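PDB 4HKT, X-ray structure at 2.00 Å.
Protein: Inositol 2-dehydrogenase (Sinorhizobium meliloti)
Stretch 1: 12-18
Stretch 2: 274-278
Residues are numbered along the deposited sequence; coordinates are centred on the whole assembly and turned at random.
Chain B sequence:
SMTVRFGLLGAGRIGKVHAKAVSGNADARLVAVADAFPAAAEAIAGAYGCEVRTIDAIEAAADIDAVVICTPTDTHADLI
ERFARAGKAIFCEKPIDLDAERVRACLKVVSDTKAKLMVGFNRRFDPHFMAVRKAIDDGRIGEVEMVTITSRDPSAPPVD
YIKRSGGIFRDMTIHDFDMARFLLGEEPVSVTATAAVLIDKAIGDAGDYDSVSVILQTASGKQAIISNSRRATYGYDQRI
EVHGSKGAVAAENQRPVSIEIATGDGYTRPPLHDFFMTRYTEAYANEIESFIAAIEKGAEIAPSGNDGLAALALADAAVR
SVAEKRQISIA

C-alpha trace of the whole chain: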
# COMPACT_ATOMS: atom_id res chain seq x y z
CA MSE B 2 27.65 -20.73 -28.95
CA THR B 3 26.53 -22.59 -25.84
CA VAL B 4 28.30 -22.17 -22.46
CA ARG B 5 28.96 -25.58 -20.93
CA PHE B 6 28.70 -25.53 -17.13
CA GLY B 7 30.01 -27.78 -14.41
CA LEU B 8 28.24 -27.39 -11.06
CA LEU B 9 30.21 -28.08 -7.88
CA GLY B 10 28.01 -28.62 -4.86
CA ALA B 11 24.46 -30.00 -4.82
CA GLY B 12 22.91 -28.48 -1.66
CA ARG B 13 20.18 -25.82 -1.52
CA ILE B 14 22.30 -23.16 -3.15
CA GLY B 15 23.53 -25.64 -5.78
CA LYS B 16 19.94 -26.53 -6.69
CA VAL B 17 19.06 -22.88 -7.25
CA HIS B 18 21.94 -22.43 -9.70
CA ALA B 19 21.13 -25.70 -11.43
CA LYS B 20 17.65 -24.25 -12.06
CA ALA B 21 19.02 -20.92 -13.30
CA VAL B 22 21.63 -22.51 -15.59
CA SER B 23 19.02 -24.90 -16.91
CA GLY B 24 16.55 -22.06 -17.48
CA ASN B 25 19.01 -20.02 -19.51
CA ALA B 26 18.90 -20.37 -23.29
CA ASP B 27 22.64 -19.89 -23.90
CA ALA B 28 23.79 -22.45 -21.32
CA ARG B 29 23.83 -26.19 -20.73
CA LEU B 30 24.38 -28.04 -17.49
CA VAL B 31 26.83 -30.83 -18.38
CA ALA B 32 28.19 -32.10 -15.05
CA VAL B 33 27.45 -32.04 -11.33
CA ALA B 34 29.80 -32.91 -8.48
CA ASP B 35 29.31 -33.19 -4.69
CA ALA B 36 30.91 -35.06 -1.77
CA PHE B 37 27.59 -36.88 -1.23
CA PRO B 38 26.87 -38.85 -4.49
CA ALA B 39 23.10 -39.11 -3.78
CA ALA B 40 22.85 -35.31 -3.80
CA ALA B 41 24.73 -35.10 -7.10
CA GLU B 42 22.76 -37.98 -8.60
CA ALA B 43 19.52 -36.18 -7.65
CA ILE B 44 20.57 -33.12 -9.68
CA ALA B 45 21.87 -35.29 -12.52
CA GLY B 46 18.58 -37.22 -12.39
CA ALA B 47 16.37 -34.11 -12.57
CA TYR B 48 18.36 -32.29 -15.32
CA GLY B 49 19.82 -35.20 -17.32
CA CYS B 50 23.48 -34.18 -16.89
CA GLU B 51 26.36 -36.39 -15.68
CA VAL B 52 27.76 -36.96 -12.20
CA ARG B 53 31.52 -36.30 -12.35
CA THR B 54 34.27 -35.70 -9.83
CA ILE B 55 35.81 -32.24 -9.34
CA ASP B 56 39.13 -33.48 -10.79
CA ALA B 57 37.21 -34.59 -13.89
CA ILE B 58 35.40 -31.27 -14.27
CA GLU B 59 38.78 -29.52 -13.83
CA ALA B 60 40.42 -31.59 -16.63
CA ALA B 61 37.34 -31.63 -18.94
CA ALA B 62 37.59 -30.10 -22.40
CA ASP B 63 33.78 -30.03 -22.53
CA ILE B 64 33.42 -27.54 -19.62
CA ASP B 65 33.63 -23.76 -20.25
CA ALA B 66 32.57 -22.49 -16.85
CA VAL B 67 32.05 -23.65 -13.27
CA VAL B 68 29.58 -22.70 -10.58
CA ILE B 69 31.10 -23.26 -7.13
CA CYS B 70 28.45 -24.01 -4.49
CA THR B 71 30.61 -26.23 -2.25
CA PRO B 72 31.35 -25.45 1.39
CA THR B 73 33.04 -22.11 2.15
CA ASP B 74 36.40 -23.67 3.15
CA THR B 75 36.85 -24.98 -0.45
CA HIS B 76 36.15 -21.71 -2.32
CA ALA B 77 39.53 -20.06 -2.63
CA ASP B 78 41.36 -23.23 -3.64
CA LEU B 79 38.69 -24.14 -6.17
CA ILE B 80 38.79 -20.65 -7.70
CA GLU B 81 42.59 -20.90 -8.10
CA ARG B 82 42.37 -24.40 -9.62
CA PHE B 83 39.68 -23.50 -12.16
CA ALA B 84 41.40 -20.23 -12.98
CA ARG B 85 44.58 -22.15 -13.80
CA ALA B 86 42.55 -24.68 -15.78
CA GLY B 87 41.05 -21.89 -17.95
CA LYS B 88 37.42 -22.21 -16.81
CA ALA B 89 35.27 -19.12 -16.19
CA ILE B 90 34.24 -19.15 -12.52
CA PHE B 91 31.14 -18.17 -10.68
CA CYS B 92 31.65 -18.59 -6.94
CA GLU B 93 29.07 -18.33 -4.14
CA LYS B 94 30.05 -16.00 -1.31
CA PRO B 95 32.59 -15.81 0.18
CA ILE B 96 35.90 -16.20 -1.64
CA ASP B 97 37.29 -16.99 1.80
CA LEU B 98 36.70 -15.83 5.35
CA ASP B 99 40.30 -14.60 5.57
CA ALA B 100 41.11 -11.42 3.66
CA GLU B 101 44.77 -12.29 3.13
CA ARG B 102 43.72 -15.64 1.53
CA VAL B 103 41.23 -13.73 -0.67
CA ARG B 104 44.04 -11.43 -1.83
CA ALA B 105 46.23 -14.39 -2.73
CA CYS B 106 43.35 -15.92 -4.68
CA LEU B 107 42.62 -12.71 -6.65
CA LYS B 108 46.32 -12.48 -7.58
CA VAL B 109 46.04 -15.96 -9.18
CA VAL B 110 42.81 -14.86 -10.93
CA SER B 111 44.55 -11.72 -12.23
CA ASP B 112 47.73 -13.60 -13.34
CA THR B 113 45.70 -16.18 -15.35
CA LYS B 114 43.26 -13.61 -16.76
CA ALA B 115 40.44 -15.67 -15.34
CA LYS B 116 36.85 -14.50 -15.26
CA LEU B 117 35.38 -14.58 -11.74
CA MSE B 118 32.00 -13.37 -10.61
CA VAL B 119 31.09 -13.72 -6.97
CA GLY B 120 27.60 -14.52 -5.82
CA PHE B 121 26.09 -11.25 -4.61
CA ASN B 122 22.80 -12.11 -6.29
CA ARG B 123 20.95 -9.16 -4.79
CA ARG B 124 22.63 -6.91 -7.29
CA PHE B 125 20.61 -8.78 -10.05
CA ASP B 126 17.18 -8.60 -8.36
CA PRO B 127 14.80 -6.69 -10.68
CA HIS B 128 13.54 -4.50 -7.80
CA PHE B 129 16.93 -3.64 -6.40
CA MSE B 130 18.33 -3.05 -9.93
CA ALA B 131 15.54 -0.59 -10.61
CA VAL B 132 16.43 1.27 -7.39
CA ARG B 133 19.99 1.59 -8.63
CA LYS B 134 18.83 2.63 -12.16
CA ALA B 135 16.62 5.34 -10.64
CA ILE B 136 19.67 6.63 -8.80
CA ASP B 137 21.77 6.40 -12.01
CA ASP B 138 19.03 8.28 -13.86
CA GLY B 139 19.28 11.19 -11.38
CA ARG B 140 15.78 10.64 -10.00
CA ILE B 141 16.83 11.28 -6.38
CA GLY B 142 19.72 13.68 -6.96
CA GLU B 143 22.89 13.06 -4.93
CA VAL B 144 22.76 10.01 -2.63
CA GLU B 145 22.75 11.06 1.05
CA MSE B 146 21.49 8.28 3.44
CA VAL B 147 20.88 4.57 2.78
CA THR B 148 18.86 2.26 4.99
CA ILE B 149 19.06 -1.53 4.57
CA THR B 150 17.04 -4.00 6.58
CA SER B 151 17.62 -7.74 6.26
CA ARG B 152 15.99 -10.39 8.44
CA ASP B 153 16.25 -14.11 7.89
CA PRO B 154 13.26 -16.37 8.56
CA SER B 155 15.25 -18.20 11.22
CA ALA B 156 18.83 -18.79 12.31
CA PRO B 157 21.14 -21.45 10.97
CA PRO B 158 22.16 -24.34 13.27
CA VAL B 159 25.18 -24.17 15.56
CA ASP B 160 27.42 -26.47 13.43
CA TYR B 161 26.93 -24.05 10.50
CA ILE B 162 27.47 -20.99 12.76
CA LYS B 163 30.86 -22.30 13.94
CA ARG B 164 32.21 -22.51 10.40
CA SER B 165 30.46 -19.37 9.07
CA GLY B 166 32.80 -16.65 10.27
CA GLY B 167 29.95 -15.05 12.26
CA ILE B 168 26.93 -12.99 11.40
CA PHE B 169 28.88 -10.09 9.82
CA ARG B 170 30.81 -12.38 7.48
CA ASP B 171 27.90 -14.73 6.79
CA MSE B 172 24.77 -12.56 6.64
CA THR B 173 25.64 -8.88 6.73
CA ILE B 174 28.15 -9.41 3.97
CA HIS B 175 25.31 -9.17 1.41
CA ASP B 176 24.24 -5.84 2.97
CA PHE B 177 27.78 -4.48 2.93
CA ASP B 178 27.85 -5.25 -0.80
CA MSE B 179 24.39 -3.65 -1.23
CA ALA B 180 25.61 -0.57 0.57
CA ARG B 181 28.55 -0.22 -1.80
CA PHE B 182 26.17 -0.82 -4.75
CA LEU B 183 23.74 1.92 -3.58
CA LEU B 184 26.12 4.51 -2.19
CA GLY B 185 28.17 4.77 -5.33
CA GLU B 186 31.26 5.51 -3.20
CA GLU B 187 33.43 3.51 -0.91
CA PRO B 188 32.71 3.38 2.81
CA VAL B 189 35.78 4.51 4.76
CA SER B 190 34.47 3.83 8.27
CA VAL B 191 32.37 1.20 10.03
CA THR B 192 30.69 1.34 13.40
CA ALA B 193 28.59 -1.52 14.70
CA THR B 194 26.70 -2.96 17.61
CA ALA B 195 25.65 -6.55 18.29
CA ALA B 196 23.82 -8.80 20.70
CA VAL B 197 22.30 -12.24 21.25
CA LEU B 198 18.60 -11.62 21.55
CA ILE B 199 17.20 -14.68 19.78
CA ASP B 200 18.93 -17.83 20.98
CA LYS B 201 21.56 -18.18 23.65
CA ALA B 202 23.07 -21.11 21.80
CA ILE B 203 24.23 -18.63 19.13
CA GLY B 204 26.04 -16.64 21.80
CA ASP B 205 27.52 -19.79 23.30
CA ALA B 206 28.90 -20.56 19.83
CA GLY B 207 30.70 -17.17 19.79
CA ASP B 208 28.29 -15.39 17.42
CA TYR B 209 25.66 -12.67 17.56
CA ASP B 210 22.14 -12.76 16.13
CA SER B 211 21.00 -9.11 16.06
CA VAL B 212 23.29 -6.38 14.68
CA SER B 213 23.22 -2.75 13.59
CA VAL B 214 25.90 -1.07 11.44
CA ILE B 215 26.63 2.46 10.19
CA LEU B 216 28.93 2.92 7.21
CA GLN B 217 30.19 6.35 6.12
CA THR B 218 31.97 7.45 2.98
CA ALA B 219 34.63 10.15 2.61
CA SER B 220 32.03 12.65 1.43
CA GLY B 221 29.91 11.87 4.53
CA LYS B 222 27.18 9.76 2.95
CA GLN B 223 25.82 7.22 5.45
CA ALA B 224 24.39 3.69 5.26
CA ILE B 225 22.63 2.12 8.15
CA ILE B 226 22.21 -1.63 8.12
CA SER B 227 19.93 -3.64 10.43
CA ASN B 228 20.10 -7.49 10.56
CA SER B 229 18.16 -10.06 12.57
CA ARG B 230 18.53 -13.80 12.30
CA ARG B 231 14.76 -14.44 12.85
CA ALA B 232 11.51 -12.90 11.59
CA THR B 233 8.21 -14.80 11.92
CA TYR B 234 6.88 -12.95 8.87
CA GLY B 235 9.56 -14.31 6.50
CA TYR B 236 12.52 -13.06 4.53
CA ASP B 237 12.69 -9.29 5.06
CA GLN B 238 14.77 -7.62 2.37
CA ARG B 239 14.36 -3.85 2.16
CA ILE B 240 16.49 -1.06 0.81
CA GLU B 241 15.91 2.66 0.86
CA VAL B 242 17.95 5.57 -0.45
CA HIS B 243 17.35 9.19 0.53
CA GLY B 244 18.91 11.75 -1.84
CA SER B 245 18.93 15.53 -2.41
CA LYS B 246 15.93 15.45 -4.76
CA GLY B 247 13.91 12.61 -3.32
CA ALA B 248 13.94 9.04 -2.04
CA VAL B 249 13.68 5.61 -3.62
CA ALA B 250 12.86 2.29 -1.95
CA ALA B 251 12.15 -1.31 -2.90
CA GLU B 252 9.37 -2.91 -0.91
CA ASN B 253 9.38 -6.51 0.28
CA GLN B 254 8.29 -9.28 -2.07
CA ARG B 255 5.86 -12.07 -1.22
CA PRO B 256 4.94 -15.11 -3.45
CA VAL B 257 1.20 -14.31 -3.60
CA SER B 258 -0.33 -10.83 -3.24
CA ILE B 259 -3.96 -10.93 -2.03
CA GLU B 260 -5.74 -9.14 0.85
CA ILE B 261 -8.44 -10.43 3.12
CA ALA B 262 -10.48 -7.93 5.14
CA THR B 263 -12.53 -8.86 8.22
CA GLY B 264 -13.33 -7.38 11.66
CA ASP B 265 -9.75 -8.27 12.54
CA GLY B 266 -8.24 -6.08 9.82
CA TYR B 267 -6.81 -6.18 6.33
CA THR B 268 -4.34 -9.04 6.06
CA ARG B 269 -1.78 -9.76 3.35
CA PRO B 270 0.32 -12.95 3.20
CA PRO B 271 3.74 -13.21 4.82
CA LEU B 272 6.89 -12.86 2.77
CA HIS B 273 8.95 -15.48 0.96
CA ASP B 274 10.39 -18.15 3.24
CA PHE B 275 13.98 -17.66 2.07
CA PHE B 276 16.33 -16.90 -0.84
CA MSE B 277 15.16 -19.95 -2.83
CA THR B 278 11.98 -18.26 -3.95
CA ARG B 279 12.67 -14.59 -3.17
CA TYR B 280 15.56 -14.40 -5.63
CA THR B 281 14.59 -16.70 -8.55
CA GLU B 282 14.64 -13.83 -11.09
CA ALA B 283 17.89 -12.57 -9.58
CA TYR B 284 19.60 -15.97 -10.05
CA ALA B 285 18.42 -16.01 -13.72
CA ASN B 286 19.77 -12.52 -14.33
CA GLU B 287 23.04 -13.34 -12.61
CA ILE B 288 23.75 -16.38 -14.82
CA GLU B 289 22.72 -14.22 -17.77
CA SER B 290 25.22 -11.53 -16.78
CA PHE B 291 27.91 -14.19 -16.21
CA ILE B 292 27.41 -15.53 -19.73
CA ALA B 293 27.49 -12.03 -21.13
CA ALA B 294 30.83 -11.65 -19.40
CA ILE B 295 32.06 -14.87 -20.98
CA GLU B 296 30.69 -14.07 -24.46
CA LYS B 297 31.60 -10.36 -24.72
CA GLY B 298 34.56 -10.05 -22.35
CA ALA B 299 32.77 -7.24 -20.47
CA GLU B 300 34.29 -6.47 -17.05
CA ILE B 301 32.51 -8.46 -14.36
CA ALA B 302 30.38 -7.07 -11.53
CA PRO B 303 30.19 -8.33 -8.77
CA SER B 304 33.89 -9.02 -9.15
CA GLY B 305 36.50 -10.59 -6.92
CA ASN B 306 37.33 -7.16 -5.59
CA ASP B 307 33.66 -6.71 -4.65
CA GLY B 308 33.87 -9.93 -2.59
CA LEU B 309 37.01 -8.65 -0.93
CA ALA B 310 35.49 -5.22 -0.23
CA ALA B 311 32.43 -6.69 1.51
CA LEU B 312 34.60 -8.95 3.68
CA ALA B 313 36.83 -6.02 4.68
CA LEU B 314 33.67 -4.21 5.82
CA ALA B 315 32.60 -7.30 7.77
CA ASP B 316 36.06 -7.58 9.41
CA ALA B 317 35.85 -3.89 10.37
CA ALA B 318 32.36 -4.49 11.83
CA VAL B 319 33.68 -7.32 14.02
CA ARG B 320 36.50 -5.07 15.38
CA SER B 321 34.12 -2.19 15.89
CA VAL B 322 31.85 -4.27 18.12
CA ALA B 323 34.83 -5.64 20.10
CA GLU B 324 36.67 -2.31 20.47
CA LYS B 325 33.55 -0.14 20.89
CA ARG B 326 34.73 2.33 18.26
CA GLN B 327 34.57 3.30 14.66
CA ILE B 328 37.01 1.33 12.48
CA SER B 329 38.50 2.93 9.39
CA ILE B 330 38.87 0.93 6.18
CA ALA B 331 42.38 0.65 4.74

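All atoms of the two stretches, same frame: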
# COMPACT_ATOMS: atom_id res chain seq x y z
N GLY B 12 23.83 -28.88 -2.73
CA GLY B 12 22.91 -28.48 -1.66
C GLY B 12 21.87 -27.48 -2.14
O GLY B 12 21.62 -27.37 -3.34
N ARG B 13 21.25 -26.77 -1.20
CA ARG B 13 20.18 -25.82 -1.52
C ARG B 13 20.65 -24.80 -2.55
O ARG B 13 19.99 -24.56 -3.55
CB ARG B 13 19.71 -25.04 -0.27
CG ARG B 13 18.73 -25.80 0.61
CD ARG B 13 17.89 -24.86 1.48
NE ARG B 13 18.71 -24.04 2.37
CZ ARG B 13 18.23 -23.37 3.42
NH1 ARG B 13 16.93 -23.40 3.73
NH2 ARG B 13 19.06 -22.66 4.18
N ILE B 14 21.82 -24.23 -2.30
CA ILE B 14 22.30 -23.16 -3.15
C ILE B 14 22.63 -23.76 -4.52
O ILE B 14 22.29 -23.19 -5.54
CB ILE B 14 23.50 -22.39 -2.53
CG1 ILE B 14 23.12 -21.73 -1.18
CG2 ILE B 14 23.92 -21.26 -3.47
CD1 ILE B 14 22.94 -22.66 0.02
N GLY B 15 23.25 -24.93 -4.53
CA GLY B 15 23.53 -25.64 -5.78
C GLY B 15 22.29 -25.89 -6.63
O GLY B 15 22.33 -25.76 -7.86
N LYS B 16 21.19 -26.25 -5.98
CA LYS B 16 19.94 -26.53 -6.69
C LYS B 16 19.41 -25.27 -7.38
O LYS B 16 18.90 -25.33 -8.49
CB LYS B 16 18.87 -27.08 -5.73
CG LYS B 16 19.14 -28.48 -5.21
CD LYS B 16 17.97 -28.99 -4.35
CE LYS B 16 18.04 -30.49 -4.09
NZ LYS B 16 18.52 -30.83 -2.72
N VAL B 17 19.57 -24.13 -6.73
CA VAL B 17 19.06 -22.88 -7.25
C VAL B 17 19.81 -22.49 -8.52
O VAL B 17 19.21 -22.01 -9.49
CB VAL B 17 19.18 -21.77 -6.18
CG1 VAL B 17 19.06 -20.41 -6.80
CG2 VAL B 17 18.12 -21.96 -5.08
N HIS B 18 21.13 -22.67 -8.50
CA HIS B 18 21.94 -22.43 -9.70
C HIS B 18 21.72 -23.44 -10.82
O HIS B 18 21.75 -23.09 -11.98
CB HIS B 18 23.42 -22.36 -9.35
CG HIS B 18 23.76 -21.14 -8.56
ND1 HIS B 18 23.68 -19.88 -9.09
CD2 HIS B 18 24.12 -20.99 -7.26
CE1 HIS B 18 24.02 -19.00 -8.16
NE2 HIS B 18 24.28 -19.65 -7.04
N ASP B 274 9.67 -17.46 2.18
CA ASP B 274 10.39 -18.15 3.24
C ASP B 274 11.83 -17.73 3.22
O ASP B 274 12.31 -17.19 4.22
CB ASP B 274 10.30 -19.68 3.12
CG ASP B 274 8.90 -20.20 3.37
OD1 ASP B 274 8.14 -19.54 4.11
OD2 ASP B 274 8.55 -21.25 2.80
N PHE B 275 12.53 -17.96 2.10
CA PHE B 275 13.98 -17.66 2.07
C PHE B 275 14.47 -17.32 0.64
O PHE B 275 13.67 -16.95 -0.22
CB PHE B 275 14.77 -18.82 2.72
CG PHE B 275 16.07 -18.41 3.43
CD1 PHE B 275 16.45 -17.06 3.62
CD2 PHE B 275 16.92 -19.40 3.92
CE1 PHE B 275 17.65 -16.74 4.26
CE2 PHE B 275 18.10 -19.08 4.58
CZ PHE B 275 18.47 -17.75 4.75
N PHE B 276 15.77 -17.38 0.41
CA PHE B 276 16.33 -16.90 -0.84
C PHE B 276 15.87 -17.73 -2.04
O PHE B 276 15.79 -17.21 -3.15
CB PHE B 276 17.87 -16.85 -0.76
CG PHE B 276 18.52 -18.18 -0.49
CD1 PHE B 276 18.59 -19.16 -1.51
CD2 PHE B 276 19.04 -18.49 0.77
CE1 PHE B 276 19.16 -20.39 -1.25
CE2 PHE B 276 19.63 -19.72 1.02
CZ PHE B 276 19.69 -20.67 0.01
N MSE B 277 15.53 -19.00 -1.78
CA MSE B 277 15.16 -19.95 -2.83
C MSE B 277 14.09 -19.37 -3.70
O MSE B 277 14.21 -19.42 -4.92
CB MSE B 277 14.68 -21.30 -2.29
CG MSE B 277 15.77 -22.12 -1.57
SE MSE B 277 16.14 -21.51 0.28
CE MSE B 277 14.40 -22.01 1.11
N THR B 278 13.03 -18.84 -3.12
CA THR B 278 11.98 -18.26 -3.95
C THR B 278 12.05 -16.76 -4.06
O THR B 278 11.59 -16.22 -5.04
CB THR B 278 10.55 -18.67 -3.57
OG1 THR B 278 10.32 -18.40 -2.20
CG2 THR B 278 10.28 -20.15 -3.90

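Each stretch carries the start of a helix, and the two lie far apart in the chain: touching residues are at least 259 positions apart in the sequence. In the first, Gly12 occupies the N-cap position and the helix runs from Arg13 through His18 and onward. Its opening turns are held by the regular backbone pattern: Lys16 N donates to Gly12 O at 2.9 Å, Val17 N to Arg13 O at 3.2 Å and His18 N to Ile14 O at 3.2 Å, with a weak additional bond from Val17 N to Ile14 O at 3.1 Å. In the second stretch Asp274 and Phe275 precede the helix, Phe275 as the N-cap residue with an extended backbone (phi/psi -152/-163°), and the helix begins at Phe276. The backbones come closest at Val17 and Met277, whose CA atoms are 6.6 Å apart, so the space between them is filled by side chains.

No hydrogen bond crosses between the stretches. The contact, which buries 279 Å² in total, rests on packing by Arg13, Ile14 and Val17 against Phe275, Phe276 and Met277. One helical turn separates Arg13 from Val17, which places both on the side facing the second stretch; the CA-to-CB bonds of both point toward it.

Phe276 is central to the apolar part. Its CA-to-CB bond points sideways, but with chi1 in the p well the ring reaches across to the first helix. There CZ lies 3.8 Å from CG1 of Ile14, while CE1 lies 4.3 Å from CG2 of Val17, which sits at the ring edge, near its plane. Ile14 also starts out sideways, and its longer branch, with chi1 m and chi2 p, brings it within reach of the ring. Val17 needs no such reach: short and branched at CB, it fits where the backbones are closest, and its CG2 lies 4.2 Å from both CA and CG of Met277.

Arg13 has the largest covered area, 75 Å², although it remains exposed overall. Its chain runs alongside the second stretch and presents the guanidinium to three residues. Phe276 CE2 and the selenium of Met277, a selenomethionine, lie over one face of this flat group, where a planar cation can pack against aromatic and polarizable atoms without giving up hydrogen-bonding directions in its plane. NH1 of Arg13 is 3.9 Å from CE of Met277, whose side chain is folded by chi2 and chi3, both p. NH2 of Arg13 approaches CE2 of Phe275 at 3.7 Å, near the plane of that ring and at its edge. Long and flexible, arginine can thus combine these contacts with an exposed position.

The remaining residues take no part in the contact. Gly12 and Gly15 have no side chains to offer, Lys16 is out of reach of the second stretch, and buried His18 is hydrogen-bonded through NE2 elsewhere in the structure. On the other side, Asp274 is out of reach and the CA-to-CB bond of Thr278 points away.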